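Local coordinates for arylamine n-acetyltransferase (Mycobacterium smegmatis, PDB 1W5R) that catalyses the transfer of an acetyl group from acetyl-coenzyme A to arylamines, through a catalytic triad, at the interface of chains A and B. Sequence-based numbering; all coordinates share one arbitrary frame. Chains: chain A/B, Arylamine n-acetyltransferase.

Contact 1: the interface of chains A and B. Residues chain A 236-240; chain B 238-241.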
loop_
_atom_site.group_PDB
_atom_site.type_symbol
_atom_site.label_atom_id
_atom_site.label_comp_id
_atom_site.label_asym_id
_atom_site.label_seq_id
_atom_site.Cartn_x
_atom_site.Cartn_y
_atom_site.Cartn_z
ATOM N N ALA A 236 -5.881 7.685 3.943
ATOM C CA ALA A 236 -5.714 6.506 3.083
ATOM C C ALA A 236 -5.555 5.224 3.868
ATOM O O ALA A 236 -5.027 5.224 4.996
ATOM C CB ALA A 236 -4.498 6.684 2.167
ATOM N N THR A 237 -6.005 4.134 3.263
ATOM C CA THR A 237 -5.700 2.800 3.748
ATOM C C THR A 237 -4.790 2.173 2.699
ATOM O O THR A 237 -4.868 2.539 1.521
ATOM C CB THR A 237 -6.988 1.979 3.902
ATOM O OG1 THR A 237 -7.830 2.601 4.879
ATOM C CG2 THR A 237 -6.706 0.554 4.337
ATOM N N GLU A 238 -3.908 1.277 3.133
ATOM C CA GLU A 238 -3.082 0.477 2.231
ATOM C C GLU A 238 -3.254 -0.991 2.556
ATOM O O GLU A 238 -3.334 -1.370 3.730
ATOM C CB GLU A 238 -1.604 0.834 2.365
ATOM C CG GLU A 238 -1.304 2.318 2.351
ATOM C CD GLU A 238 0.169 2.629 2.538
ATOM O OE1 GLU A 238 1.007 1.692 2.547
ATOM O OE2 GLU A 238 0.490 3.827 2.671
ATOM N N HIS A 239 -3.324 -1.811 1.518
ATOM C CA HIS A 239 -3.335 -3.248 1.673
ATOM C C HIS A 239 -2.208 -3.840 0.852
ATOM O O HIS A 239 -2.238 -3.786 -0.376
ATOM C CB HIS A 239 -4.700 -3.832 1.297
ATOM C CG HIS A 239 -5.806 -3.391 2.211
ATOM N ND1 HIS A 239 -5.775 -3.605 3.572
ATOM C CD2 HIS A 239 -6.966 -2.736 1.962
ATOM C CE1 HIS A 239 -6.865 -3.102 4.123
ATOM N NE2 HIS A 239 -7.606 -2.568 3.166
ATOM N N ILE A 240 -1.201 -4.363 1.540
ATOM C CA ILE A 240 -0.056 -4.986 0.903
ATOM C C ILE A 240 -0.238 -6.499 0.983
ATOM O O ILE A 240 -0.358 -7.075 2.080
ATOM C CB ILE A 240 1.271 -4.512 1.558
ATOM C CG1 ILE A 240 1.413 -2.991 1.411
ATOM C CG2 ILE A 240 2.469 -5.249 0.973
ATOM C CD1 ILE A 240 2.335 -2.335 2.414
ATOM N N GLU B 238 0.162 -4.053 -3.981
ATOM C CA GLU B 238 -0.432 -3.131 -3.023
ATOM C C GLU B 238 -1.696 -2.542 -3.607
ATOM O O GLU B 238 -1.780 -2.314 -4.812
ATOM C CB GLU B 238 0.510 -1.985 -2.676
ATOM C CG GLU B 238 1.934 -2.381 -2.386
ATOM C CD GLU B 238 2.790 -1.232 -1.919
ATOM O OE1 GLU B 238 2.312 -0.071 -1.872
ATOM O OE2 GLU B 238 3.960 -1.484 -1.582
ATOM N N HIS B 239 -2.660 -2.277 -2.739
ATOM C CA HIS B 239 -3.856 -1.525 -3.082
ATOM C C HIS B 239 -4.012 -0.412 -2.057
ATOM O O HIS B 239 -4.238 -0.683 -0.873
ATOM C CB HIS B 239 -5.078 -2.444 -3.117
ATOM C CG HIS B 239 -6.396 -1.727 -3.095
ATOM N ND1 HIS B 239 -6.597 -0.500 -3.693
ATOM C CD2 HIS B 239 -7.589 -2.083 -2.557
ATOM C CE1 HIS B 239 -7.852 -0.126 -3.515
ATOM N NE2 HIS B 239 -8.477 -1.071 -2.835
ATOM N N ILE B 240 -3.850 0.826 -2.508
ATOM C CA ILE B 240 -4.035 2.004 -1.668
ATOM C C ILE B 240 -5.377 2.626 -2.010
ATOM O O ILE B 240 -5.644 2.916 -3.181
ATOM C CB ILE B 240 -2.896 3.022 -1.848
ATOM C CG1 ILE B 240 -1.556 2.390 -1.433
ATOM C CG2 ILE B 240 -3.189 4.301 -1.065
ATOM C CD1 ILE B 240 -0.326 3.265 -1.632
ATOM N N ARG B 241 -6.219 2.809 -0.991
ATOM C CA ARG B 241 -7.525 3.424 -1.171
ATOM C C ARG B 241 -7.529 4.816 -0.554
ATOM O O ARG B 241 -7.420 4.968 0.670
ATOM C CB ARG B 241 -8.633 2.566 -0.568
ATOM C CG ARG B 241 -10.029 3.080 -0.844
ATOM C CD ARG B 241 -11.043 2.407 0.075
ATOM N NE ARG B 241 -12.428 2.754 -0.241
ATOM C CZ ARG B 241 -13.069 3.827 0.220
ATOM N NH1 ARG B 241 -12.452 4.702 1.010
ATOM N NH2 ARG B 241 -14.339 4.037 -0.127
HETATM O O HOH W 1 2.440 1.438 0.363
#
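A:His239 and B:His239 face each other across the two-fold axis, where strand 236-242 of chain A runs antiparallel to the same strand of chain B. The two edge strands continue the sheet from one subunit into the other, in what may be a dimer. The histidines bury more surface than the other residues here, and each gives its backbone N-H to the other's carbonyl: A:His239 N lies 2.8 Å from B:His239 O, and the return bond from B:His239 N to A:His239 O matches it. This closed pair of bonds sits at the middle of the paired strands. Further along, the backbones of A:Thr237 and B:Arg241 exchange a second pair of hydrogen bonds, with B:Arg241 N 2.9 Å from A:Thr237 O.

The two imidazoles break the symmetry. In A:His239 the ring carbon CG lies beside the backbone N (chi1 -65°), whereas in B:His239 it is anti to that N (chi1 164°). The rings emerge from the same face of the sheet, yet they do not stack; A:His239 NE2 and B:His239 NE2 stand 6.2 Å apart.

On the opposite face, B:Ile240 buries nearly as much as A:His239. It lies alongside A:Glu238, both side chains pointing the same way, and its CG1 branch touches the methylene CG of the glutamate at 3.8 Å. On the other branch, B:Ile240 CG2 comes to 3.6 Å from A:Thr237 O. In the twin contact CG1 of A:Ile240 lies against the CG and carboxylate carbon of B:Glu238, so each isoleucine flanks the aliphatic stem of the opposite glutamate.

Both glutamates run extended beyond CG, which carries their carboxylates away from the strand backbones on the isoleucine face. A:Glu238 OE1 and B:Glu238 OE1 stand 4.9 Å apart, and the repulsion expected between two charged carboxylates is probably eased by the water that bridges them. That water sits 2.6 Å from A:Glu238 OE1 and 2.7 Å from B:Glu238 OE1.

Contact 2: the interface of chains A and B. Residues chain A 241-243, 247; chain B 173, 235-236.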
loop_
_atom_site.group_PDB
_atom_site.type_symbol
_atom_site.label_atom_id
_atom_site.label_comp_id
_atom_site.label_asym_id
_atom_site.label_seq_id
_atom_site.Cartn_x
_atom_site.Cartn_y
_atom_site.Cartn_z
ATOM N N ARG A 241 -0.283 -7.150 -0.175
ATOM C CA ARG A 241 -0.455 -8.603 -0.226
ATOM C C ARG A 241 0.855 -9.256 -0.648
ATOM O O ARG A 241 1.296 -9.128 -1.794
ATOM C CB ARG A 241 -1.591 -8.982 -1.185
ATOM C CG ARG A 241 -1.892 -10.476 -1.248
ATOM C CD ARG A 241 -2.864 -10.818 -2.386
ATOM N NE ARG A 241 -3.175 -12.247 -2.418
ATOM C CZ ARG A 241 -2.391 -13.188 -2.958
ATOM N NH1 ARG A 241 -1.222 -12.880 -3.507
ATOM N NH2 ARG A 241 -2.782 -14.451 -2.929
ATOM N N PHE A 242 1.484 -9.957 0.286
ATOM C CA PHE A 242 2.727 -10.660 0.005
ATOM C C PHE A 242 2.488 -11.940 -0.776
ATOM O O PHE A 242 1.471 -12.620 -0.613
ATOM C CB PHE A 242 3.449 -10.938 1.329
ATOM C CG PHE A 242 3.922 -9.691 2.012
ATOM C CD1 PHE A 242 3.369 -9.288 3.242
ATOM C CD2 PHE A 242 4.885 -8.877 1.416
ATOM C CE1 PHE A 242 3.803 -8.115 3.859
ATOM C CE2 PHE A 242 5.328 -7.714 2.035
ATOM C CZ PHE A 242 4.779 -7.329 3.260
ATOM N N ASP A 243 3.434 -12.242 -1.663
ATOM C CA ASP A 243 3.325 -13.392 -2.541
ATOM C C ASP A 243 3.452 -14.723 -1.809
ATOM O O ASP A 243 2.725 -15.665 -2.125
ATOM C CB ASP A 243 4.401 -13.331 -3.624
ATOM C CG ASP A 243 4.004 -12.465 -4.802
ATOM O OD1 ASP A 243 2.875 -11.922 -4.825
ATOM O OD2 ASP A 243 4.843 -12.343 -5.718
ATOM N N GLN A 247 8.534 -13.350 1.814
ATOM C CA GLN A 247 8.271 -11.915 1.884
ATOM C C GLN A 247 7.657 -11.562 3.242
ATOM O O GLN A 247 7.968 -10.513 3.803
ATOM C CB GLN A 247 7.333 -11.449 0.760
ATOM C CG GLN A 247 7.988 -11.348 -0.620
ATOM C CD GLN A 247 8.042 -12.673 -1.350
ATOM O OE1 GLN A 247 9.002 -12.950 -2.074
ATOM N NE2 GLN A 247 7.017 -13.496 -1.183
ATOM N N ARG B 173 2.751 -11.211 -13.322
ATOM C CA ARG B 173 2.816 -12.069 -12.130
ATOM C C ARG B 173 2.600 -13.539 -12.502
ATOM O O ARG B 173 1.683 -14.197 -12.000
ATOM C CB ARG B 173 1.805 -11.614 -11.067
ATOM C CG ARG B 173 1.701 -10.109 -10.917
ATOM C CD ARG B 173 1.067 -9.703 -9.608
ATOM N NE ARG B 173 2.092 -9.602 -8.577
ATOM C CZ ARG B 173 2.245 -10.449 -7.562
ATOM N NH1 ARG B 173 1.423 -11.477 -7.392
ATOM N NH2 ARG B 173 3.229 -10.245 -6.706
ATOM N N GLY B 235 7.556 -9.372 -5.382
ATOM C CA GLY B 235 7.140 -10.102 -4.188
ATOM C C GLY B 235 5.840 -9.644 -3.549
ATOM O O GLY B 235 5.360 -10.285 -2.620
ATOM N N ALA B 236 5.253 -8.551 -4.046
ATOM C CA ALA B 236 4.041 -8.008 -3.440
ATOM C C ALA B 236 3.176 -7.221 -4.422
ATOM O O ALA B 236 3.682 -6.665 -5.407
ATOM C CB ALA B 236 4.407 -7.135 -2.242
#
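A:Asp243 and B:Arg173 reach toward each other tip to tip and form a salt bridge at this end of the interface, joining the residue just past strand 236-242 of chain A to a loop of chain B. The guanidinium comes end-on, with NH1 and NH2 both directed to one carboxylate oxygen. B:Arg173 NH2 lies 2.5 Å from A:Asp243 OD1, a very short bond to its syn lone pair, while B:Arg173 NH1 reaches A:Asp243 OD1 at 3.0 Å from 27° out of the carboxylate plane. B:Arg173 NH2 is also 2.8 Å from A:Asp243 OD2, giving this nitrogen a share of both oxygens. The carboxylate carbon sits at the guanidinium edge, but the two planes are turned 61° apart, so this is not the flat pairing of two nitrogens with two oxygens. A bend at chi3 of B:Arg173 (87°) turns its tip toward the aspartate. A:Arg241 NH1 is 4.9 Å from B:Arg173 NH1, and the aspartate may offset repulsion between these like charges.

A backbone bond is made by the same aspartate: A:Asp243 N donates to B:Gly235 O at 2.9 Å. A:Asp243 is therefore held at both its main chain and its carboxylate.

Van der Waals contacts complete the patch. At B:Gly235, which buries more surface than any other residue here, A:Gln247 from helix 245-255 bends at chi2; its CG packs against the glycine CA, and the chain passes the glycine carbonyl. B:Ala236, bridged to A:Phe242 as the antiparallel strand pairing runs out, puts its methyl CB 4.1 Å from the ring-edge atom A:Phe242 CD2.

Contact 1 and contact 2 lie about 14 Å apart, measured between the centres of their C-alpha atoms, and follow one another along strand 236-242 of both chains. Contact 1 takes the middle of the antiparallel pairing around the two-fold axis; contact 2 takes an end, where the strand of chain A gives way to helix 245-255 and chain B adds a loop remote in sequence. Symmetry repeats contact 2 at the opposite end, so the central pairing is flanked by two charged clamps. Together they join the sheets of the two subunits edge to edge, an arrangement consistent with a dimer, though the crystal alone does not prove one in solution.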